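Local coordinates for protein heat-inducible transcription repressor HrcA (Thermotoga maritima, PDB 1STZ) that probably represses class I heat-shock genes, the grpE-dnaK-dnaJ and groELS operons, as a DNA-binding negative regulator of transcription, at residues 113-117 / 168-172; 128-134 / 234-239; 142-148 / 195-201; 241-245 / 308-312. Residues are numbered along the deposited sequence.

Interaction 1 (113-117 / 168-172); sequences LADPE and FGVSK
Phe168 precedes, and 169-172 begin, the last strand of a three-stranded antiparallel sheet, meeting 113-117 where the chain enters helix 116-131. Phe168, at phi/psi -99/2, with CA-to-CB sideways, uses chi1 m (-57°) to carry its ring toward Phe332 and Leu145; Pro116 CG lies 4.0 Å from Phe168 CB. Gly169 sits at 128/-152 with CA 3.4 Å from Ala114 O, a CA-H...O contact; a CB here would clash with that carbonyl. Val170 is extended (-100/120), and its N donates to Ala114 O at 3.0 Å and 157°. In return, Val170 O lies 3.3 Å from Asp115 CA, the two CA atoms being 5.0 Å apart. Ser171 OG comes to 3.8 Å from Pro116 CG. On the first segment, Asp115 (chi1 t) is the N-cap: OD1 accepts from Glu117 N at 3.0 Å. Ile176 and Pro175 of the second subunit pack on Ala114 and Val170. One hydrogen bond crosses, so the join relies largely on close backbone fit, with helix start and strand start docked through main-chain carbonyls.

Interaction 2 (128-134 / 234-239); sequences ARLTEGY and AGLENL
Hydrogen bonding across the segments rests on Asn238, whose CB points at 128-134. With chi1 -59° (m) and chi2 -41°, its ND2 donates to Gly133 O at 2.8 Å and 176°. ND2 is also 3.1 Å from Ala128 O, but at a poor angle; that carbonyl accepts from Gly133 N at 3.2 Å. Glu132, with positive phi (49/46), is the first residue to leave helical phi/psi. CA-H...O contacts follow: Gly235 CA to Gly133 O, 3.4 Å, and Tyr134 CA to Ala234 O, 3.5 Å. Helix 116-131 here leads into strand 134-138 of the five-stranded antiparallel sheet, and its neighbour, outermost strand 231-234, leads into helix 236-241 through Gly235, the N-cap at 82/17. A CB on Gly235 would clash with Gly133 O and Ala128 CB. Among apolar contacts, Ala128 CB is 4.3 Å from Ala234 CB. Tyr134 CB lies 3.6 Å from Leu239 CD1, and chi1 t brings CE2 to 4.0 Å from Leu236 CB. Leu253 of helix 247-256 packs on both Tyr134 and Leu239.

Interaction 3 (142-148 / 195-201); sequences TRDLKIL and LRGRTVG
A single antiparallel bridge, the non-hydrogen-bonded pair Lys146-Thr199 (CA-CA 4.1 Å), joins the loop between strands 134-138 and 149-154 to the link from helix 184-195 into helix 200-205. Flanking it, Ile147 N donates to Arg198 O (2.8 Å, 175°) and Val200 N to Leu145 O (3.0 Å, 152°). Beyond these, Gly197 N donates a hydrogen bond to Ile147 O at 3.0 Å, and Gly201 N to Thr142 O at 2.9 Å; Thr142 O also takes Leu145 N at 3.2 Å. Leu145 (-83/90) is the centre of an inverse gamma turn, closed by a weak bond from Lys146 N to Asp144 O. Opposite, Leu195-Arg198 form a type II turn with Gly197 third at 92/-15, and Arg198 N donates to Leu195 O at 3.1 Å. Thr199, N-cap of helix 200-205, uses its side chain (chi1 p) twice: OG1 donates to Arg143 O at 3.2 Å and caps a backbone N just past the segment. Glu202 OE1 accepts from Thr199 N, consistent with a capping box, and pairs with Arg198 in a salt bridge. Ile147, chi1 m, fills the apolar side, its CG1 4.1 Å from Val200 CG2 and its CD1 4.3 Å from Leu195 CB. At the far end, Arg196 NE donates to Leu148 O at 3.2 Å and 137°.

Interaction 4 (241-245 / 308-312); sequences KDETL and TSKVT
Two side-chain turns face each other here: an Asx turn at Asp242, within the loop joining helices 236-241 and 247-256, and an ST turn at Ser309, ending strand 299-309. The nearest CA atoms, of Leu245 and Ser309, are 6.7 Å apart. Asp242 takes chi1 -164° (t), placing OD1 3.1 Å from Thr244 N and 2.6 Å from Thr244 OG1; both donate to it. Leu245 N to Asp242 O, 3.0 Å, closes the type I turn 242-245. Ser309 (-53/147, chi1 t) has OG accepting from Val311 N at 3.0 Å. Since Thr244 is p and Ser309 t, their hydroxyls meet, OG1 to OG at 2.9 Å. Asp242 OD2 comes within 3.3 Å of Ser309 CB. Carbon-carbon approaches are few: with Leu245 in m,t, its CD2 reaches 4.1 Å from Ser309 CB, and Thr244 CG2 lies 4.2 Å from Val311 CB. Water 1 lies 2.7 Å from Asp242 OD2 and accepts from Ser309 N at 3.0 Å; water 2 donates to Asp242 OD2 at 2.7 Å and to Val311 O at 2.8 Å.

Interactions 1 and 2 mark the two ends of helix 116-131, with centres about 24 Å apart: at its start the three-stranded sheet is held, at its end the five-stranded one. Interaction 1 is a buried contact, five of its seven touching residues being buried; the second subunit reaches interactions 1, 2 and 4. Interaction 3 adjoins interaction 1, Phe168 CD1 lying 3.8 Å from Leu145 CD2, yet is more exposed, untouched by other chains and dominated by backbone hydrogen bonds. Interactions 2 and 4 also touch, with Gly133 CA 3.8 Å from Thr308 CG2, but differ: interaction 2 combines a hydrogen bond from the Asn238 side-chain amide with apolar contacts, whereas interaction 4 uses hydroxyls, a carboxylate and water.

Interaction 1 (113-117 / 168-172)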
loop_
_atom_site.group_PDB
_atom_site.type_symbol
_atom_site.label_atom_id
_atom_site.label_comp_id
_atom_site.label_asym_id
_atom_site.label_seq_id
_atom_site.Cartn_x
_atom_site.Cartn_y
_atom_site.Cartn_z
ATOM N N LEU A 113 -8.410 9.223 -8.524
ATOM C CA LEU A 113 -8.557 8.701 -9.891
ATOM C C LEU A 113 -9.956 8.958 -10.455
ATOM O O LEU A 113 -10.936 8.857 -9.740
ATOM C CB LEU A 113 -8.272 7.204 -9.951
ATOM C CG LEU A 113 -6.896 6.758 -9.477
ATOM C CD1 LEU A 113 -6.826 5.270 -9.612
ATOM C CD2 LEU A 113 -5.795 7.465 -10.260
ATOM N N ALA A 114 -10.028 9.294 -11.736
ATOM C CA ALA A 114 -11.270 9.624 -12.418
ATOM C C ALA A 114 -11.591 8.686 -13.605
ATOM O O ALA A 114 -12.595 8.861 -14.256
ATOM C CB ALA A 114 -11.200 11.085 -12.897
ATOM N N ASP A 115 -10.733 7.712 -13.891
ATOM C CA ASP A 115 -10.932 6.756 -14.984
ATOM C C ASP A 115 -11.542 5.500 -14.360
ATOM O O ASP A 115 -10.893 4.820 -13.577
ATOM C CB ASP A 115 -9.584 6.429 -15.663
ATOM C CG ASP A 115 -9.710 5.474 -16.878
ATOM O OD1 ASP A 115 -10.764 4.836 -17.107
ATOM O OD2 ASP A 115 -8.756 5.309 -17.674
ATOM N N PRO A 116 -12.789 5.194 -14.680
ATOM C CA PRO A 116 -13.428 4.018 -14.087
ATOM C C PRO A 116 -12.682 2.712 -14.413
ATOM O O PRO A 116 -12.699 1.818 -13.582
ATOM C CB PRO A 116 -14.845 4.044 -14.672
ATOM C CG PRO A 116 -14.762 4.882 -15.899
ATOM C CD PRO A 116 -13.691 5.907 -15.605
ATOM N N GLU A 117 -12.012 2.635 -15.558
ATOM C CA GLU A 117 -11.283 1.438 -15.958
ATOM C C GLU A 117 -10.113 1.166 -15.014
ATOM O O GLU A 117 -9.901 0.025 -14.595
ATOM C CB GLU A 117 -10.812 1.555 -17.413
ATOM C CG GLU A 117 -9.954 0.403 -17.931
ATOM C CD GLU A 117 -10.670 -0.949 -17.935
ATOM O OE1 GLU A 117 -9.964 -1.976 -17.876
ATOM O OE2 GLU A 117 -11.928 -0.987 -17.988
ATOM N N PHE A 168 -19.559 7.994 -15.436
ATOM C CA PHE A 168 -18.586 7.357 -14.543
ATOM C C PHE A 168 -17.173 7.949 -14.565
ATOM O O PHE A 168 -16.282 7.430 -13.899
ATOM C CB PHE A 168 -18.483 5.865 -14.889
ATOM C CG PHE A 168 -19.788 5.142 -14.818
ATOM C CD1 PHE A 168 -20.224 4.374 -15.878
ATOM C CD2 PHE A 168 -20.604 5.269 -13.698
ATOM C CE1 PHE A 168 -21.437 3.698 -15.811
ATOM C CE2 PHE A 168 -21.817 4.601 -13.622
ATOM C CZ PHE A 168 -22.231 3.811 -14.675
ATOM N N GLY A 169 -16.953 9.003 -15.338
ATOM C CA GLY A 169 -15.668 9.688 -15.334
ATOM C C GLY A 169 -15.060 9.882 -16.712
ATOM O O GLY A 169 -15.767 9.969 -17.695
ATOM N N VAL A 170 -13.735 9.945 -16.767
ATOM C CA VAL A 170 -13.008 10.200 -18.014
ATOM C C VAL A 170 -12.486 8.868 -18.549
ATOM O O VAL A 170 -11.741 8.159 -17.865
ATOM C CB VAL A 170 -11.846 11.161 -17.747
ATOM C CG1 VAL A 170 -11.118 11.523 -19.031
ATOM C CG2 VAL A 170 -12.353 12.420 -17.032
ATOM N N SER A 171 -12.914 8.499 -19.747
ATOM C CA SER A 171 -12.539 7.218 -20.329
ATOM C C SER A 171 -11.838 7.400 -21.654
ATOM O O SER A 171 -11.867 8.473 -22.243
ATOM C CB SER A 171 -13.775 6.347 -20.538
ATOM O OG SER A 171 -14.598 6.390 -19.388
ATOM N N LYS A 172 -11.216 6.318 -22.100
ATOM C CA LYS A 172 -10.559 6.222 -23.395
ATOM C C LYS A 172 -9.440 7.206 -23.569
ATOM O O LYS A 172 -9.141 7.584 -24.685
ATOM C CB LYS A 172 -11.551 6.413 -24.533
ATOM C CG LYS A 172 -12.819 5.637 -24.388
ATOM C CD LYS A 172 -12.547 4.184 -24.409
ATOM C CE LYS A 172 -13.809 3.425 -24.677
ATOM N NZ LYS A 172 -13.533 1.964 -24.593
#

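Interaction 2 (128-134 / 234-239)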
loop_
_atom_site.group_PDB
_atom_site.type_symbol
_atom_site.label_atom_id
_atom_site.label_comp_id
_atom_site.label_asym_id
_atom_site.label_seq_id
_atom_site.Cartn_x
_atom_site.Cartn_y
_atom_site.Cartn_z
ATOM N N ALA A 128 -7.720 -10.104 -6.044
ATOM C CA ALA A 128 -7.024 -11.324 -6.474
ATOM C C ALA A 128 -5.794 -11.595 -5.624
ATOM O O ALA A 128 -5.562 -12.722 -5.179
ATOM C CB ALA A 128 -6.599 -11.211 -7.944
ATOM N N ARG A 129 -4.997 -10.562 -5.404
ATOM C CA ARG A 129 -3.776 -10.705 -4.618
ATOM C C ARG A 129 -4.013 -11.139 -3.172
ATOM O O ARG A 129 -3.348 -12.047 -2.687
ATOM C CB ARG A 129 -2.996 -9.409 -4.623
ATOM C CG ARG A 129 -1.696 -9.504 -3.881
ATOM C CD ARG A 129 -0.705 -8.450 -4.281
ATOM N NE ARG A 129 -1.274 -7.107 -4.203
ATOM C CZ ARG A 129 -0.556 -5.983 -4.171
ATOM N NH1 ARG A 129 0.779 -6.025 -4.193
ATOM N NH2 ARG A 129 -1.174 -4.803 -4.114
ATOM N N LEU A 130 -4.975 -10.519 -2.507
ATOM C CA LEU A 130 -5.213 -10.747 -1.084
ATOM C C LEU A 130 -5.922 -12.073 -0.785
ATOM O O LEU A 130 -5.859 -12.560 0.325
ATOM C CB LEU A 130 -6.044 -9.607 -0.502
ATOM C CG LEU A 130 -5.446 -8.211 -0.540
ATOM C CD1 LEU A 130 -6.316 -7.257 0.258
ATOM C CD2 LEU A 130 -4.001 -8.207 -0.035
ATOM N N THR A 131 -6.620 -12.630 -1.764
ATOM C CA THR A 131 -7.332 -13.889 -1.592
ATOM C C THR A 131 -6.707 -15.066 -2.344
ATOM O O THR A 131 -7.240 -16.168 -2.289
ATOM C CB THR A 131 -8.763 -13.754 -2.080
ATOM O OG1 THR A 131 -8.756 -13.466 -3.485
ATOM C CG2 THR A 131 -9.461 -12.589 -1.409
ATOM N N GLU A 132 -5.624 -14.826 -3.069
ATOM C CA GLU A 132 -5.033 -15.819 -3.957
ATOM C C GLU A 132 -6.092 -16.452 -4.846
ATOM O O GLU A 132 -6.144 -17.683 -4.992
ATOM C CB GLU A 132 -4.295 -16.899 -3.145
ATOM C CG GLU A 132 -3.176 -16.365 -2.252
ATOM C CD GLU A 132 -2.759 -17.369 -1.177
ATOM O OE1 GLU A 132 -3.621 -18.161 -0.708
ATOM O OE2 GLU A 132 -1.571 -17.361 -0.777
ATOM N N GLY A 133 -6.944 -15.609 -5.428
ATOM C CA GLY A 133 -7.988 -16.064 -6.332
ATOM C C GLY A 133 -7.914 -15.498 -7.737
ATOM O O GLY A 133 -6.974 -14.769 -8.108
ATOM N N TYR A 134 -8.912 -15.864 -8.522
ATOM C CA TYR A 134 -9.120 -15.370 -9.875
ATOM C C TYR A 134 -10.361 -14.501 -9.848
ATOM O O TYR A 134 -11.412 -14.968 -9.449
ATOM C CB TYR A 134 -9.387 -16.539 -10.820
ATOM C CG TYR A 134 -9.588 -16.190 -12.290
ATOM C CD1 TYR A 134 -10.780 -16.467 -12.938
ATOM C CD2 TYR A 134 -8.570 -15.633 -13.032
ATOM C CE1 TYR A 134 -10.950 -16.189 -14.305
ATOM C CE2 TYR A 134 -8.734 -15.344 -14.393
ATOM C CZ TYR A 134 -9.931 -15.619 -15.011
ATOM O OH TYR A 134 -10.104 -15.330 -16.345
ATOM N N ALA A 234 -8.209 -10.917 -13.382
ATOM C CA ALA A 234 -6.911 -10.802 -12.708
ATOM C C ALA A 234 -6.680 -12.013 -11.808
ATOM O O ALA A 234 -7.632 -12.617 -11.343
ATOM C CB ALA A 234 -6.877 -9.525 -11.881
ATOM N N GLY A 235 -5.426 -12.344 -11.535
ATOM C CA GLY A 235 -5.087 -13.439 -10.642
ATOM C C GLY A 235 -5.089 -14.862 -11.218
ATOM O O GLY A 235 -5.119 -15.848 -10.465
ATOM N N LEU A 236 -5.053 -15.009 -12.534
ATOM C CA LEU A 236 -4.967 -16.363 -13.120
ATOM C C LEU A 236 -3.788 -17.158 -12.545
ATOM O O LEU A 236 -3.893 -18.364 -12.279
ATOM C CB LEU A 236 -4.883 -16.299 -14.634
ATOM C CG LEU A 236 -4.646 -17.639 -15.343
ATOM C CD1 LEU A 236 -5.706 -18.670 -14.951
ATOM C CD2 LEU A 236 -4.606 -17.387 -16.862
ATOM N N GLU A 237 -2.695 -16.448 -12.320
ATOM C CA GLU A 237 -1.484 -16.975 -11.718
ATOM C C GLU A 237 -1.695 -17.611 -10.347
ATOM O O GLU A 237 -1.036 -18.607 -10.028
ATOM C CB GLU A 237 -0.459 -15.838 -11.612
ATOM C CG GLU A 237 0.850 -16.203 -10.962
ATOM C CD GLU A 237 1.924 -15.164 -11.217
ATOM O OE1 GLU A 237 1.586 -13.948 -11.272
ATOM O OE2 GLU A 237 3.106 -15.567 -11.362
ATOM N N ASN A 238 -2.611 -17.052 -9.548
ATOM C CA ASN A 238 -2.926 -17.611 -8.229
ATOM C C ASN A 238 -3.493 -19.021 -8.321
ATOM O O ASN A 238 -3.184 -19.867 -7.508
ATOM C CB ASN A 238 -3.916 -16.723 -7.475
ATOM C CG ASN A 238 -3.401 -15.303 -7.271
ATOM O OD1 ASN A 238 -2.240 -15.104 -6.966
ATOM N ND2 ASN A 238 -4.274 -14.315 -7.446
ATOM N N LEU A 239 -4.339 -19.276 -9.307
ATOM C CA LEU A 239 -4.916 -20.609 -9.474
ATOM C C LEU A 239 -3.863 -21.670 -9.777
ATOM O O LEU A 239 -3.989 -22.816 -9.329
ATOM C CB LEU A 239 -5.970 -20.612 -10.567
ATOM C CG LEU A 239 -7.138 -19.694 -10.275
ATOM C CD1 LEU A 239 -8.208 -19.890 -11.339
ATOM C CD2 LEU A 239 -7.682 -19.908 -8.847
#

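Interaction 3 (142-148 / 195-201)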
loop_
_atom_site.group_PDB
_atom_site.type_symbol
_atom_site.label_atom_id
_atom_site.label_comp_id
_atom_site.label_asym_id
_atom_site.label_seq_id
_atom_site.Cartn_x
_atom_site.Cartn_y
_atom_site.Cartn_z
ATOM N N THR A 142 -21.862 -0.935 -22.130
ATOM C CA THR A 142 -21.736 0.166 -23.096
ATOM C C THR A 142 -23.056 0.556 -23.741
ATOM O O THR A 142 -23.192 1.651 -24.269
ATOM C CB THR A 142 -20.729 -0.172 -24.207
ATOM O OG1 THR A 142 -21.070 -1.415 -24.832
ATOM C CG2 THR A 142 -19.347 -0.380 -23.635
ATOM N N ARG A 143 -24.020 -0.356 -23.717
ATOM C CA ARG A 143 -25.316 -0.139 -24.357
ATOM C C ARG A 143 -25.988 1.200 -24.011
ATOM O O ARG A 143 -26.575 1.826 -24.882
ATOM C CB ARG A 143 -26.252 -1.308 -24.018
ATOM C CG ARG A 143 -27.708 -1.102 -24.394
ATOM C CD ARG A 143 -28.585 -2.244 -23.920
ATOM N NE ARG A 143 -29.881 -1.776 -23.430
ATOM C CZ ARG A 143 -30.678 -2.470 -22.616
ATOM N NH1 ARG A 143 -30.324 -3.686 -22.180
ATOM N NH2 ARG A 143 -31.846 -1.946 -22.240
ATOM N N ASP A 144 -25.894 1.634 -22.754
ATOM C CA ASP A 144 -26.531 2.891 -22.305
ATOM C C ASP A 144 -25.508 3.863 -21.686
ATOM O O ASP A 144 -25.873 4.744 -20.901
ATOM C CB ASP A 144 -27.686 2.609 -21.322
ATOM C CG ASP A 144 -27.209 2.442 -19.867
ATOM O OD1 ASP A 144 -26.363 1.541 -19.606
ATOM O OD2 ASP A 144 -27.629 3.192 -18.936
ATOM N N LEU A 145 -24.237 3.699 -22.057
ATOM C CA LEU A 145 -23.166 4.580 -21.601
ATOM C C LEU A 145 -23.164 5.804 -22.512
ATOM O O LEU A 145 -22.485 5.814 -23.542
ATOM C CB LEU A 145 -21.820 3.854 -21.696
ATOM C CG LEU A 145 -20.893 3.696 -20.489
ATOM C CD1 LEU A 145 -19.466 3.405 -20.951
ATOM C CD2 LEU A 145 -20.918 4.908 -19.595
ATOM N N LYS A 146 -23.924 6.832 -22.153
ATOM C CA LYS A 146 -23.953 8.056 -22.947
ATOM C C LYS A 146 -22.590 8.773 -22.938
ATOM O O LYS A 146 -21.957 8.901 -21.899
ATOM C CB LYS A 146 -25.038 8.999 -22.428
ATOM C CG LYS A 146 -26.453 8.555 -22.752
ATOM C CD LYS A 146 -27.376 9.761 -22.888
ATOM C CE LYS A 146 -28.700 9.418 -23.583
ATOM N NZ LYS A 146 -29.492 10.670 -23.805
ATOM N N ILE A 147 -22.143 9.217 -24.108
ATOM C CA ILE A 147 -21.001 10.111 -24.218
ATOM C C ILE A 147 -21.481 11.540 -23.909
ATOM O O ILE A 147 -22.255 12.123 -24.669
ATOM C CB ILE A 147 -20.393 10.048 -25.636
ATOM C CG1 ILE A 147 -19.852 8.648 -25.942
ATOM C CG2 ILE A 147 -19.291 11.115 -25.798
ATOM C CD1 ILE A 147 -19.624 8.381 -27.426
ATOM N N LEU A 148 -21.033 12.092 -22.790
ATOM C CA LEU A 148 -21.460 13.428 -22.340
ATOM C C LEU A 148 -20.643 14.541 -22.982
ATOM O O LEU A 148 -21.102 15.676 -23.073
ATOM C CB LEU A 148 -21.340 13.540 -20.815
ATOM C CG LEU A 148 -22.044 12.451 -19.998
ATOM C CD1 LEU A 148 -21.714 12.574 -18.532
ATOM C CD2 LEU A 148 -23.552 12.500 -20.197
ATOM N N LEU A 195 -21.296 12.852 -31.536
ATOM C CA LEU A 195 -21.154 11.826 -30.515
ATOM C C LEU A 195 -21.854 12.102 -29.201
ATOM O O LEU A 195 -22.179 11.171 -28.475
ATOM C CB LEU A 195 -19.672 11.592 -30.243
ATOM C CG LEU A 195 -18.903 10.937 -31.384
ATOM C CD1 LEU A 195 -17.464 10.818 -30.994
ATOM C CD2 LEU A 195 -19.477 9.568 -31.710
ATOM N N ARG A 196 -22.041 13.374 -28.874
ATOM C CA ARG A 196 -22.664 13.788 -27.621
ATOM C C ARG A 196 -24.127 13.369 -27.581
ATOM O O ARG A 196 -24.873 13.674 -28.493
ATOM C CB ARG A 196 -22.565 15.309 -27.511
ATOM C CG ARG A 196 -23.021 15.912 -26.219
ATOM C CD ARG A 196 -22.774 17.416 -26.175
ATOM N NE ARG A 196 -21.516 17.753 -25.504
ATOM C CZ ARG A 196 -21.024 18.987 -25.416
ATOM N NH1 ARG A 196 -21.664 20.016 -25.967
ATOM N NH2 ARG A 196 -19.884 19.193 -24.766
ATOM N N GLY A 197 -24.536 12.671 -26.528
ATOM C CA GLY A 197 -25.891 12.140 -26.450
ATOM C C GLY A 197 -26.024 10.725 -26.997
ATOM O O GLY A 197 -27.015 10.046 -26.737
ATOM N N ARG A 198 -25.020 10.273 -27.742
ATOM C CA ARG A 198 -24.986 8.917 -28.274
ATOM C C ARG A 198 -24.238 8.047 -27.298
ATOM O O ARG A 198 -23.428 8.546 -26.530
ATOM C CB ARG A 198 -24.299 8.917 -29.628
ATOM C CG ARG A 198 -24.812 10.028 -30.506
ATOM C CD ARG A 198 -25.327 9.624 -31.842
ATOM N NE ARG A 198 -26.209 8.460 -31.844
ATOM C CZ ARG A 198 -26.857 8.061 -32.929
ATOM N NH1 ARG A 198 -26.739 8.746 -34.056
ATOM N NH2 ARG A 198 -27.636 6.992 -32.895
ATOM N N THR A 199 -24.504 6.747 -27.310
ATOM C CA THR A 199 -23.836 5.831 -26.383
ATOM C C THR A 199 -22.602 5.175 -27.003
ATOM O O THR A 199 -22.439 5.181 -28.201
ATOM C CB THR A 199 -24.808 4.764 -25.841
ATOM O OG1 THR A 199 -25.141 3.825 -26.865
ATOM C CG2 THR A 199 -26.152 5.385 -25.451
ATOM N N VAL A 200 -21.722 4.646 -26.160
ATOM C CA VAL A 200 -20.544 3.924 -26.616
ATOM C C VAL A 200 -21.012 2.687 -27.385
ATOM O O VAL A 200 -20.408 2.320 -28.375
ATOM C CB VAL A 200 -19.630 3.527 -25.447
ATOM C CG1 VAL A 200 -18.466 2.647 -25.918
ATOM C CG2 VAL A 200 -19.086 4.778 -24.745
ATOM N N GLY A 201 -22.104 2.077 -26.936
ATOM C CA GLY A 201 -22.711 0.930 -27.620
ATOM C C GLY A 201 -23.139 1.243 -29.042
ATOM O O GLY A 201 -22.993 0.430 -29.941
#

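Interaction 4 (241-245 / 308-312)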
loop_
_atom_site.group_PDB
_atom_site.type_symbol
_atom_site.label_atom_id
_atom_site.label_comp_id
_atom_site.label_asym_id
_atom_site.label_seq_id
_atom_site.Cartn_x
_atom_site.Cartn_y
_atom_site.Cartn_z
ATOM N N LYS A 241 -0.723 -21.608 -8.658
ATOM C CA LYS A 241 0.130 -21.848 -7.487
ATOM C C LYS A 241 -0.558 -22.724 -6.451
ATOM O O LYS A 241 0.084 -23.235 -5.543
ATOM C CB LYS A 241 0.522 -20.524 -6.816
ATOM C CG LYS A 241 1.646 -19.800 -7.484
ATOM C CD LYS A 241 3.010 -20.283 -6.992
ATOM C CE LYS A 241 4.060 -19.207 -7.157
ATOM N NZ LYS A 241 3.551 -18.090 -8.001
ATOM N N ASP A 242 -1.861 -22.890 -6.599
ATOM C CA ASP A 242 -2.672 -23.645 -5.651
ATOM C C ASP A 242 -2.671 -25.170 -5.902
ATOM O O ASP A 242 -3.290 -25.673 -6.851
ATOM C CB ASP A 242 -4.094 -23.100 -5.708
ATOM C CG ASP A 242 -4.910 -23.513 -4.536
ATOM O OD1 ASP A 242 -4.599 -24.592 -3.974
ATOM O OD2 ASP A 242 -5.875 -22.822 -4.106
ATOM N N GLU A 243 -2.022 -25.898 -4.993
ATOM C CA GLU A 243 -1.769 -27.327 -5.148
ATOM C C GLU A 243 -3.030 -28.170 -5.157
ATOM O O GLU A 243 -3.008 -29.303 -5.608
ATOM C CB GLU A 243 -0.825 -27.839 -4.041
ATOM C CG GLU A 243 0.259 -28.790 -4.541
ATOM C CD GLU A 243 -0.139 -30.272 -4.527
ATOM O OE1 GLU A 243 -0.876 -30.729 -3.611
ATOM O OE2 GLU A 243 0.324 -31.007 -5.432
ATOM N N THR A 244 -4.126 -27.614 -4.656
ATOM C CA THR A 244 -5.407 -28.308 -4.640
ATOM C C THR A 244 -6.137 -28.290 -5.980
ATOM O O THR A 244 -7.158 -28.954 -6.113
ATOM C CB THR A 244 -6.320 -27.711 -3.520
ATOM O OG1 THR A 244 -6.527 -26.293 -3.716
ATOM C CG2 THR A 244 -5.617 -27.795 -2.151
ATOM N N LEU A 245 -5.628 -27.552 -6.971
ATOM C CA LEU A 245 -6.287 -27.433 -8.268
ATOM C C LEU A 245 -5.445 -28.117 -9.336
ATOM O O LEU A 245 -4.204 -28.098 -9.276
ATOM C CB LEU A 245 -6.514 -25.954 -8.626
ATOM C CG LEU A 245 -7.449 -25.141 -7.735
ATOM C CD1 LEU A 245 -7.459 -23.657 -8.139
ATOM C CD2 LEU A 245 -8.870 -25.705 -7.747
ATOM N N THR A 308 -11.844 -19.293 -6.207
ATOM C CA THR A 308 -10.683 -19.901 -5.575
ATOM C C THR A 308 -10.916 -21.378 -5.520
ATOM O O THR A 308 -12.011 -21.845 -5.787
ATOM C CB THR A 308 -10.514 -19.386 -4.115
ATOM O OG1 THR A 308 -11.696 -19.673 -3.352
ATOM C CG2 THR A 308 -10.387 -17.858 -4.057
ATOM N N SER A 309 -9.904 -22.127 -5.131
ATOM C CA SER A 309 -10.160 -23.441 -4.570
ATOM C C SER A 309 -11.174 -23.332 -3.419
ATOM O O SER A 309 -11.201 -22.336 -2.684
ATOM C CB SER A 309 -8.883 -24.059 -4.036
ATOM O OG SER A 309 -9.182 -25.285 -3.403
ATOM N N LYS A 310 -12.001 -24.356 -3.261
ATOM C CA LYS A 310 -12.912 -24.431 -2.109
ATOM C C LYS A 310 -12.177 -24.720 -0.812
ATOM O O LYS A 310 -12.764 -24.592 0.258
ATOM C CB LYS A 310 -14.040 -25.454 -2.334
ATOM C CG LYS A 310 -13.634 -26.891 -2.465
ATOM C CD LYS A 310 -14.879 -27.742 -2.724
ATOM C CE LYS A 310 -14.537 -29.193 -3.095
ATOM N NZ LYS A 310 -15.787 -29.922 -3.461
ATOM N N VAL A 311 -10.912 -25.134 -0.920
ATOM C CA VAL A 311 -10.001 -25.224 0.211
ATOM C C VAL A 311 -9.312 -23.878 0.364
ATOM O O VAL A 311 -8.215 -23.654 -0.147
ATOM C CB VAL A 311 -8.955 -26.371 0.050
ATOM C CG1 VAL A 311 -8.191 -26.572 1.350
ATOM C CG2 VAL A 311 -9.635 -27.682 -0.395
ATOM N N THR A 312 -9.989 -22.957 1.038
ATOM C CA THR A 312 -9.537 -21.571 1.099
ATOM C C THR A 312 -9.965 -20.919 2.399
ATOM O O THR A 312 -10.830 -21.435 3.120
ATOM C CB THR A 312 -10.097 -20.798 -0.131
ATOM O OG1 THR A 312 -9.584 -19.460 -0.172
ATOM C CG2 THR A 312 -11.620 -20.613 -0.049
HETATM O O HOH W 1 -7.376 -20.657 -4.731
HETATM O O HOH W 2 -6.070 -22.451 -1.434
#